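Local coordinates for hypothetical protein (Legionella pneumophila subsp. pneumophila, PDB 4JX2) that is of unknown function but is probably secreted, and combines alpha helices with a mixed beta sheet in a two-chain assembly, at residues N161-V166 / T176-M181; E199-D204 / Q209-N214; Y219-N224 / S420-N425. All coordinates share one frame; numbering follows the deposited sequence.

The three contacts come one after another along the chain, each closing before the next opens, and they lie on the same mostly helical part of the fold. Helix 175-197 supplies one side of contact 1 and leads into the 199-204 loop, which meets helix 205-213 in contact 2; helix 223-247 then starts at contact 3. Centres are about 28 Å apart for contacts 1 and 2, about 17 Å for contacts 2 and 3, and about 16 Å for contacts 1 and 3. Contact 3 touches both others: Tyr-422 packs on Met-181, and Tyr-223 stacks on Phe-212. Segment 420-425 thus brings the C-terminal end back onto these helices. All three reach the second subunit, contact 3 only through Asn-224.

Contact 1: residues N161-V166 / T176-M181; sequences NWLEQV and TTIHNM
The imidazole of His-179 has the amide nitrogen of Asn-161 obliquely beside it, and Leu-163, whose side chain packs on helix 175-197, lays its CD1 methyl on one face of the Trp-162 indole, 3.5 Å above the plane and offset toward the rim. The arrangement is a helix-loop-helix packing: the short helix 162-165, capped by Asn-161, lies against the early turns of helix 175-197. A chi1 of -151°, roughly trans to the backbone nitrogen, carries the leucine branch across the gap, where Leu-163 CD2 meets Ile-178 CG2 at 3.7 Å. The same methyl rests 3.8 Å from the backbone N of His-179; the branched end of leucine thus touches both the Ile-178 side chain and the helix backbone. Ile-178 suits this place, since its CG2 serves Leu-163 while the side chain also packs on Leu-233 of helix 223-247. Beyond Trp-162 lies the second subunit, whose Phe-34 meets the indole edge-to-face. Asparagine is apt at position 161 because its two polar ends do separate work. ND2 donates to two backbone oxygens, tying the cap to the loop at Gln-157 and to the end of helix 136-155 at Asn-155. Asn-161 OD1 accepts from Leu-163 N at 3.2 Å, the donor standing 37° out of the carbonyl plane.

Contact 2: residues E199-D204 / Q209-N214; sequences EKLSFD and QNDFLN
Leu-201 and Asp-211 are brought together by similar first torsions: each CG stands anti to its own carbonyl carbon (chi1 -66° for Leu-201, -58° for Asp-211), and the two side chains approach from opposite directions. The leucine branch then arrives beside the carboxylate, with Leu-201 CD2 3.7 Å from Asp-211 OD2. This is contact between a methyl and an oxygen, and the polar linkage across the gap is carried by water instead. Ser-202 O and Asp-211 OD2, 4.1 Å apart, are both acceptors, and a water that donates to each reconciles them, lying 2.6 Å from Asp-211 OD2. A second water donates to Asp-211 OD2, at 2.7 Å, and accepts from Ser-202 N at 2.8 Å. Both backbone polar groups of Ser-202 are therefore tied through water to a single carboxylate oxygen, which receives two bonds. A carboxylate suits the place, as its oxygen can accept from both waters, and its probable negative charge would favour this. The other oxygen, OD1, accepts a weak bond from Asn-210 ND2, which may help to orient the carboxylate. Leu-201 also packs on Asp-195 of helix 175-197. Phe-203 and Phe-212 each pack on Tyr-192 of the same helix. The whole is a surface helix-loop-helix turn: Glu-199, with positive phi, ends helix 175-197 in a Schellman motif, and Asp-204 caps the start of helix 205-213 by accepting from Ser-207 N.

Contact 3: residues Y219-N224 / S420-N425; sequences YPIPYN and STYPNN
This is an apolar contact between two loop segments, partly buried, in which Ile-221, just before helix 223-247, is received by the C-terminal segment 420-425. Ile-221 does the touching with both its methyls. Ile-221 CG2 sets against the Tyr-422 ring obliquely, 3.7 Å from CE1 of that ring, while Ile-221 CD1 extends farther, to lie 3.7 Å from Pro-423 CD, the two side chains meeting tip to tip. The same methyl also reaches Thr-421 O. With CG1 anti to the carbonyl carbon (chi1 -58°) and CG2 anti to the backbone N, CG2 meets the ring alone, while CD1 touches both Pro-423 and the ring carbon CD1 of Tyr-422. A Tyr-Pro pair with polyproline-II-like backbone angles thus packs against the extended Ile-Pro lead-in to a helix, a join between distant parts of a mainly helical fold. Tyrosine suits position 422 because its ring gives a broad apolar surface while OH donates to Gly-410 O; the ring also meets Phe-415 edge-to-face. In the 219-224 segment the carbonyl O of Ile-221 accepts from Tyr-184 OH of helix 175-197.

Contact 1: residues N161-V166 / T176-M181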
loop_
_atom_site.group_PDB
_atom_site.type_symbol
_atom_site.label_atom_id
_atom_site.label_comp_id
_atom_site.label_asym_id
_atom_site.label_seq_id
_atom_site.Cartn_x
_atom_site.Cartn_y
_atom_site.Cartn_z
ATOM N N ASN A 161 -3.118 36.253 -23.743
ATOM C CA ASN A 161 -3.669 35.619 -22.541
ATOM C C ASN A 161 -2.908 34.318 -22.267
ATOM O O ASN A 161 -2.508 33.633 -23.216
ATOM C CB ASN A 161 -5.154 35.341 -22.699
ATOM C CG ASN A 161 -5.816 34.966 -21.412
ATOM O OD1 ASN A 161 -6.027 33.793 -21.114
ATOM N ND2 ASN A 161 -6.134 35.957 -20.608
ATOM N N TRP A 162 -2.684 33.991 -20.989
ATOM C CA TRP A 162 -1.935 32.804 -20.587
ATOM C C TRP A 162 -2.509 31.517 -21.245
ATOM O O TRP A 162 -1.736 30.654 -21.676
ATOM C CB TRP A 162 -1.898 32.688 -19.046
ATOM C CG TRP A 162 -3.214 32.305 -18.426
ATOM C CD1 TRP A 162 -4.244 33.141 -18.108
ATOM C CD2 TRP A 162 -3.671 30.974 -18.136
ATOM N NE1 TRP A 162 -5.312 32.417 -17.631
ATOM C CE2 TRP A 162 -4.994 31.083 -17.652
ATOM C CE3 TRP A 162 -3.101 29.696 -18.268
ATOM C CZ2 TRP A 162 -5.736 29.964 -17.240
ATOM C CZ3 TRP A 162 -3.857 28.585 -17.910
ATOM C CH2 TRP A 162 -5.143 28.726 -17.368
ATOM N N LEU A 163 -3.852 31.432 -21.353
ATOM C CA LEU A 163 -4.621 30.318 -21.927
ATOM C C LEU A 163 -4.348 30.118 -23.437
ATOM O O LEU A 163 -4.420 28.995 -23.931
ATOM C CB LEU A 163 -6.105 30.611 -21.694
ATOM C CG LEU A 163 -7.065 29.460 -21.544
ATOM C CD1 LEU A 163 -6.575 28.431 -20.575
ATOM C CD2 LEU A 163 -8.409 29.972 -21.110
ATOM N N GLU A 164 -4.013 31.197 -24.153
ATOM C CA GLU A 164 -3.665 31.178 -25.576
ATOM C C GLU A 164 -2.191 30.790 -25.785
ATOM O O GLU A 164 -1.795 30.484 -26.905
ATOM C CB GLU A 164 -3.911 32.567 -26.200
ATOM C CG GLU A 164 -5.370 32.950 -26.412
ATOM C CD GLU A 164 -5.637 34.397 -26.805
ATOM O OE1 GLU A 164 -4.672 35.182 -26.972
ATOM O OE2 GLU A 164 -6.832 34.745 -26.948
ATOM N N GLN A 165 -1.377 30.850 -24.726
ATOM C CA GLN A 165 0.058 30.587 -24.792
ATOM C C GLN A 165 0.458 29.200 -24.297
ATOM O O GLN A 165 1.430 28.633 -24.806
ATOM C CB GLN A 165 0.811 31.623 -23.963
ATOM C CG GLN A 165 1.032 32.960 -24.617
ATOM C CD GLN A 165 1.792 33.883 -23.675
ATOM O OE1 GLN A 165 1.350 34.996 -23.377
ATOM N NE2 GLN A 165 2.969 33.468 -23.199
ATOM N N VAL A 166 -0.216 28.702 -23.259
ATOM C CA VAL A 166 0.046 27.377 -22.690
ATOM C C VAL A 166 -0.155 26.303 -23.783
ATOM O O VAL A 166 -1.092 26.407 -24.581
ATOM C CB VAL A 166 -0.849 27.118 -21.426
ATOM C CG1 VAL A 166 -2.344 27.072 -21.766
ATOM C CG2 VAL A 166 -0.408 25.883 -20.657
ATOM N N THR A 176 -12.791 29.620 -24.509
ATOM C CA THR A 176 -13.672 30.727 -24.107
ATOM C C THR A 176 -14.348 30.382 -22.775
ATOM O O THR A 176 -14.280 31.195 -21.847
ATOM C CB THR A 176 -14.663 31.081 -25.251
ATOM O OG1 THR A 176 -13.961 31.854 -26.232
ATOM C CG2 THR A 176 -15.877 31.897 -24.771
ATOM N N THR A 177 -14.952 29.173 -22.679
ATOM C CA THR A 177 -15.618 28.635 -21.488
ATOM C C THR A 177 -14.646 28.586 -20.301
ATOM O O THR A 177 -15.015 29.055 -19.224
ATOM C CB THR A 177 -16.173 27.241 -21.784
ATOM O OG1 THR A 177 -16.881 27.264 -23.024
ATOM C CG2 THR A 177 -17.052 26.697 -20.647
ATOM N N ILE A 178 -13.406 28.044 -20.498
ATOM C CA ILE A 178 -12.363 27.967 -19.467
ATOM C C ILE A 178 -12.062 29.373 -18.918
ATOM O O ILE A 178 -12.002 29.547 -17.690
ATOM C CB ILE A 178 -11.076 27.265 -19.989
ATOM C CG1 ILE A 178 -11.377 25.803 -20.356
ATOM C CG2 ILE A 178 -9.927 27.347 -18.955
ATOM C CD1 ILE A 178 -10.276 25.119 -21.030
ATOM N N HIS A 179 -11.912 30.367 -19.821
ATOM C CA HIS A 179 -11.640 31.746 -19.443
ATOM C C HIS A 179 -12.741 32.312 -18.537
ATOM O O HIS A 179 -12.436 32.874 -17.478
ATOM C CB HIS A 179 -11.472 32.635 -20.678
ATOM C CG HIS A 179 -11.402 34.086 -20.320
ATOM N ND1 HIS A 179 -12.527 34.898 -20.367
ATOM C CD2 HIS A 179 -10.370 34.796 -19.816
ATOM C CE1 HIS A 179 -12.132 36.077 -19.925
ATOM N NE2 HIS A 179 -10.837 36.069 -19.597
ATOM N N ASN A 180 -14.012 32.189 -18.978
ATOM C CA ASN A 180 -15.182 32.691 -18.255
ATOM C C ASN A 180 -15.335 32.034 -16.900
ATOM O O ASN A 180 -15.751 32.688 -15.934
ATOM C CB ASN A 180 -16.443 32.467 -19.064
ATOM C CG ASN A 180 -16.517 33.297 -20.310
ATOM O OD1 ASN A 180 -15.875 34.346 -20.448
ATOM N ND2 ASN A 180 -17.331 32.847 -21.233
HETATM N N MSE A 181 -14.987 30.740 -16.834
HETATM C CA MSE A 181 -15.069 29.958 -15.626
HETATM C C MSE A 181 -14.057 30.451 -14.570
HETATM O O MSE A 181 -14.444 30.591 -13.403
HETATM C CB MSE A 181 -14.866 28.485 -15.932
HETATM C CG MSE A 181 -15.080 27.640 -14.716
HETATM SE SE MSE A 181 -13.847 26.213 -14.628
HETATM C CE MSE A 181 -12.306 27.285 -14.166
#

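Contact 2: residues E199-D204 / Q209-N214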
loop_
_atom_site.group_PDB
_atom_site.type_symbol
_atom_site.label_atom_id
_atom_site.label_comp_id
_atom_site.label_asym_id
_atom_site.label_seq_id
_atom_site.Cartn_x
_atom_site.Cartn_y
_atom_site.Cartn_z
ATOM N N GLU A 199 -18.092 40.897 7.512
ATOM C CA GLU A 199 -19.107 40.364 8.430
ATOM C C GLU A 199 -20.553 40.464 7.869
ATOM O O GLU A 199 -21.514 40.534 8.644
ATOM C CB GLU A 199 -19.003 41.031 9.826
ATOM C CG GLU A 199 -17.746 40.632 10.579
ATOM C CD GLU A 199 -17.531 41.306 11.916
ATOM O OE1 GLU A 199 -17.289 42.535 11.944
ATOM O OE2 GLU A 199 -17.543 40.585 12.937
ATOM N N LYS A 200 -20.700 40.436 6.525
ATOM C CA LYS A 200 -22.003 40.416 5.843
ATOM C C LYS A 200 -22.567 38.990 5.909
ATOM O O LYS A 200 -23.781 38.812 5.864
ATOM C CB LYS A 200 -21.889 40.894 4.389
ATOM C CG LYS A 200 -21.498 42.357 4.248
ATOM C CD LYS A 200 -21.414 42.778 2.786
ATOM C CE LYS A 200 -21.119 44.245 2.637
ATOM N NZ LYS A 200 -20.902 44.614 1.215
ATOM N N LEU A 201 -21.667 37.985 6.042
ATOM C CA LEU A 201 -21.936 36.551 6.168
ATOM C C LEU A 201 -21.208 35.967 7.365
ATOM O O LEU A 201 -20.204 36.536 7.817
ATOM C CB LEU A 201 -21.461 35.786 4.908
ATOM C CG LEU A 201 -22.153 36.033 3.561
ATOM C CD1 LEU A 201 -21.346 35.409 2.448
ATOM C CD2 LEU A 201 -23.585 35.488 3.547
ATOM N N SER A 202 -21.675 34.803 7.847
ATOM C CA SER A 202 -21.028 34.082 8.945
ATOM C C SER A 202 -19.995 33.141 8.350
ATOM O O SER A 202 -20.142 32.740 7.199
ATOM C CB SER A 202 -22.051 33.296 9.759
ATOM O OG SER A 202 -23.155 34.101 10.135
ATOM N N PHE A 203 -18.971 32.759 9.103
ATOM C CA PHE A 203 -18.027 31.819 8.534
ATOM C C PHE A 203 -17.871 30.615 9.456
ATOM O O PHE A 203 -17.506 30.773 10.612
ATOM C CB PHE A 203 -16.678 32.482 8.213
ATOM C CG PHE A 203 -15.659 31.600 7.524
ATOM C CD1 PHE A 203 -15.935 31.022 6.286
ATOM C CD2 PHE A 203 -14.406 31.388 8.086
ATOM C CE1 PHE A 203 -14.983 30.225 5.633
ATOM C CE2 PHE A 203 -13.449 30.605 7.430
ATOM C CZ PHE A 203 -13.752 30.006 6.216
ATOM N N ASP A 204 -18.225 29.427 8.945
ATOM C CA ASP A 204 -18.113 28.120 9.596
ATOM C C ASP A 204 -18.326 27.024 8.541
ATOM O O ASP A 204 -18.703 27.352 7.414
ATOM C CB ASP A 204 -19.075 27.959 10.799
ATOM C CG ASP A 204 -20.515 28.304 10.531
ATOM O OD1 ASP A 204 -21.156 27.590 9.741
ATOM O OD2 ASP A 204 -21.014 29.259 11.146
ATOM N N GLN A 209 -20.511 25.766 3.155
ATOM C CA GLN A 209 -21.203 24.873 2.256
ATOM C C GLN A 209 -22.412 25.563 1.609
ATOM O O GLN A 209 -22.545 25.562 0.381
ATOM C CB GLN A 209 -21.646 23.606 3.002
ATOM C CG GLN A 209 -22.510 22.721 2.100
ATOM C CD GLN A 209 -22.841 21.350 2.582
ATOM O OE1 GLN A 209 -22.662 20.381 1.851
ATOM N NE2 GLN A 209 -23.367 21.234 3.788
ATOM N N ASN A 210 -23.289 26.151 2.438
ATOM C CA ASN A 210 -24.517 26.770 1.958
ATOM C C ASN A 210 -24.275 28.074 1.172
ATOM O O ASN A 210 -24.895 28.254 0.125
ATOM C CB ASN A 210 -25.441 27.013 3.148
ATOM C CG ASN A 210 -26.794 27.577 2.818
ATOM O OD1 ASN A 210 -27.716 26.866 2.421
ATOM N ND2 ASN A 210 -26.956 28.862 3.038
ATOM N N ASP A 211 -23.386 28.972 1.668
ATOM C CA ASP A 211 -23.169 30.304 1.077
ATOM C C ASP A 211 -22.250 30.323 -0.129
ATOM O O ASP A 211 -22.339 31.256 -0.941
ATOM C CB ASP A 211 -22.616 31.296 2.118
ATOM C CG ASP A 211 -23.480 31.501 3.342
ATOM O OD1 ASP A 211 -24.706 31.276 3.252
ATOM O OD2 ASP A 211 -22.943 31.940 4.375
ATOM N N PHE A 212 -21.357 29.335 -0.245
ATOM C CA PHE A 212 -20.352 29.345 -1.307
ATOM C C PHE A 212 -20.280 28.035 -2.144
ATOM O O PHE A 212 -20.517 28.081 -3.354
ATOM C CB PHE A 212 -18.978 29.671 -0.689
ATOM C CG PHE A 212 -17.813 29.550 -1.635
ATOM C CD1 PHE A 212 -17.665 30.433 -2.702
ATOM C CD2 PHE A 212 -16.852 28.564 -1.455
ATOM C CE1 PHE A 212 -16.578 30.327 -3.568
ATOM C CE2 PHE A 212 -15.773 28.452 -2.340
ATOM C CZ PHE A 212 -15.620 29.369 -3.357
ATOM N N LEU A 213 -19.944 26.896 -1.523
ATOM C CA LEU A 213 -19.779 25.639 -2.251
ATOM C C LEU A 213 -21.024 25.250 -3.062
ATOM O O LEU A 213 -20.883 24.826 -4.203
ATOM C CB LEU A 213 -19.369 24.497 -1.301
ATOM C CG LEU A 213 -18.033 24.671 -0.575
ATOM C CD1 LEU A 213 -17.808 23.562 0.422
ATOM C CD2 LEU A 213 -16.869 24.794 -1.549
ATOM N N ASN A 214 -22.224 25.450 -2.507
ATOM C CA ASN A 214 -23.502 25.102 -3.156
ATOM C C ASN A 214 -24.027 26.187 -4.093
ATOM O O ASN A 214 -24.975 25.942 -4.848
ATOM C CB ASN A 214 -24.566 24.798 -2.097
ATOM C CG ASN A 214 -24.318 23.518 -1.355
ATOM O OD1 ASN A 214 -24.865 23.303 -0.270
ATOM N ND2 ASN A 214 -23.497 22.634 -1.926
HETATM O O HOH W 1 -20.437 31.631 4.945
HETATM O O HOH W 2 -23.636 33.248 6.578
#

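Contact 3: residues Y219-N224 / S420-N425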
loop_
_atom_site.group_PDB
_atom_site.type_symbol
_atom_site.label_atom_id
_atom_site.label_comp_id
_atom_site.label_asym_id
_atom_site.label_seq_id
_atom_site.Cartn_x
_atom_site.Cartn_y
_atom_site.Cartn_z
ATOM N N TYR A 219 -24.102 34.181 -7.501
ATOM C CA TYR A 219 -23.293 33.204 -8.219
ATOM C C TYR A 219 -24.019 31.835 -8.194
ATOM O O TYR A 219 -23.704 30.978 -7.365
ATOM C CB TYR A 219 -21.878 33.160 -7.606
ATOM C CG TYR A 219 -21.167 34.495 -7.674
ATOM C CD1 TYR A 219 -20.505 34.897 -8.829
ATOM C CD2 TYR A 219 -21.157 35.362 -6.581
ATOM C CE1 TYR A 219 -19.856 36.131 -8.902
ATOM C CE2 TYR A 219 -20.503 36.595 -6.638
ATOM C CZ TYR A 219 -19.863 36.980 -7.807
ATOM O OH TYR A 219 -19.229 38.203 -7.886
ATOM N N PRO A 220 -25.026 31.640 -9.087
ATOM C CA PRO A 220 -25.854 30.417 -9.034
ATOM C C PRO A 220 -25.160 29.099 -9.362
ATOM O O PRO A 220 -25.655 28.073 -8.901
ATOM C CB PRO A 220 -26.973 30.701 -10.047
ATOM C CG PRO A 220 -26.428 31.727 -10.935
ATOM C CD PRO A 220 -25.572 32.585 -10.080
ATOM N N ILE A 221 -24.066 29.102 -10.149
ATOM C CA ILE A 221 -23.316 27.877 -10.429
ATOM C C ILE A 221 -22.511 27.560 -9.162
ATOM O O ILE A 221 -21.677 28.375 -8.751
ATOM C CB ILE A 221 -22.414 27.961 -11.690
ATOM C CG1 ILE A 221 -23.224 28.309 -12.954
ATOM C CG2 ILE A 221 -21.629 26.646 -11.879
ATOM C CD1 ILE A 221 -22.421 29.115 -14.003
ATOM N N PRO A 222 -22.747 26.410 -8.501
ATOM C CA PRO A 222 -21.959 26.095 -7.289
ATOM C C PRO A 222 -20.451 26.120 -7.537
ATOM O O PRO A 222 -20.015 25.778 -8.640
ATOM C CB PRO A 222 -22.396 24.664 -6.948
ATOM C CG PRO A 222 -23.722 24.507 -7.580
ATOM C CD PRO A 222 -23.707 25.335 -8.826
ATOM N N TYR A 223 -19.644 26.456 -6.502
ATOM C CA TYR A 223 -18.185 26.364 -6.625
ATOM C C TYR A 223 -17.788 24.888 -6.763
ATOM O O TYR A 223 -16.743 24.590 -7.347
ATOM C CB TYR A 223 -17.427 27.029 -5.467
ATOM C CG TYR A 223 -16.013 27.350 -5.888
ATOM C CD1 TYR A 223 -15.734 28.481 -6.654
ATOM C CD2 TYR A 223 -14.962 26.478 -5.603
ATOM C CE1 TYR A 223 -14.443 28.747 -7.107
ATOM C CE2 TYR A 223 -13.665 26.730 -6.058
ATOM C CZ TYR A 223 -13.414 27.865 -6.812
ATOM O OH TYR A 223 -12.145 28.136 -7.253
ATOM N N ASN A 224 -18.653 23.969 -6.259
ATOM C CA ASN A 224 -18.527 22.523 -6.402
ATOM C C ASN A 224 -18.314 22.160 -7.888
ATOM O O ASN A 224 -17.459 21.333 -8.186
ATOM C CB ASN A 224 -19.790 21.846 -5.877
ATOM C CG ASN A 224 -19.989 21.743 -4.376
ATOM O OD1 ASN A 224 -19.068 21.647 -3.573
ATOM N ND2 ASN A 224 -21.233 21.628 -3.972
ATOM N N SER A 420 -26.581 27.376 -19.042
ATOM C CA SER A 420 -25.940 26.570 -20.093
ATOM C C SER A 420 -24.390 26.565 -20.002
ATOM O O SER A 420 -23.750 25.579 -20.404
ATOM C CB SER A 420 -26.372 27.055 -21.473
ATOM O OG SER A 420 -26.328 28.472 -21.548
ATOM N N THR A 421 -23.793 27.658 -19.496
ATOM C CA THR A 421 -22.337 27.783 -19.349
ATOM C C THR A 421 -22.028 28.821 -18.262
ATOM O O THR A 421 -22.948 29.413 -17.696
ATOM C CB THR A 421 -21.694 28.134 -20.720
ATOM O OG1 THR A 421 -20.276 27.986 -20.644
ATOM C CG2 THR A 421 -22.066 29.523 -21.212
ATOM N N TYR A 422 -20.743 29.064 -18.001
ATOM C CA TYR A 422 -20.300 30.091 -17.056
ATOM C C TYR A 422 -20.495 31.493 -17.637
ATOM O O TYR A 422 -20.193 31.693 -18.820
ATOM C CB TYR A 422 -18.821 29.887 -16.696
ATOM C CG TYR A 422 -18.576 28.633 -15.900
ATOM C CD1 TYR A 422 -18.727 28.624 -14.513
ATOM C CD2 TYR A 422 -18.232 27.439 -16.530
ATOM C CE1 TYR A 422 -18.520 27.463 -13.770
ATOM C CE2 TYR A 422 -18.031 26.269 -15.798
ATOM C CZ TYR A 422 -18.185 26.284 -14.417
ATOM O OH TYR A 422 -17.989 25.138 -13.693
ATOM N N PRO A 423 -20.958 32.484 -16.827
ATOM C CA PRO A 423 -21.143 33.859 -17.342
ATOM C C PRO A 423 -19.842 34.524 -17.791
ATOM O O PRO A 423 -18.777 34.186 -17.269
ATOM C CB PRO A 423 -21.720 34.602 -16.132
ATOM C CG PRO A 423 -22.306 33.556 -15.290
ATOM C CD PRO A 423 -21.364 32.410 -15.411
ATOM N N ASN A 424 -19.937 35.484 -18.731
ATOM C CA ASN A 424 -18.810 36.232 -19.307
ATOM C C ASN A 424 -18.459 37.490 -18.490
ATOM O O ASN A 424 -17.296 37.655 -18.109
ATOM C CB ASN A 424 -19.098 36.620 -20.775
ATOM C CG ASN A 424 -20.422 37.315 -20.998
ATOM O OD1 ASN A 424 -21.465 36.960 -20.428
ATOM N ND2 ASN A 424 -20.409 38.342 -21.820
ATOM N N ASN A 425 -19.429 38.380 -18.235
ATOM C CA ASN A 425 -19.138 39.589 -17.455
ATOM C C ASN A 425 -19.443 39.293 -15.991
ATOM O O ASN A 425 -20.617 39.115 -15.628
ATOM C CB ASN A 425 -19.886 40.849 -17.983
ATOM C CG ASN A 425 -21.375 40.728 -18.280
ATOM O OD1 ASN A 425 -22.014 39.667 -18.134
ATOM N ND2 ASN A 425 -21.964 41.838 -18.706
#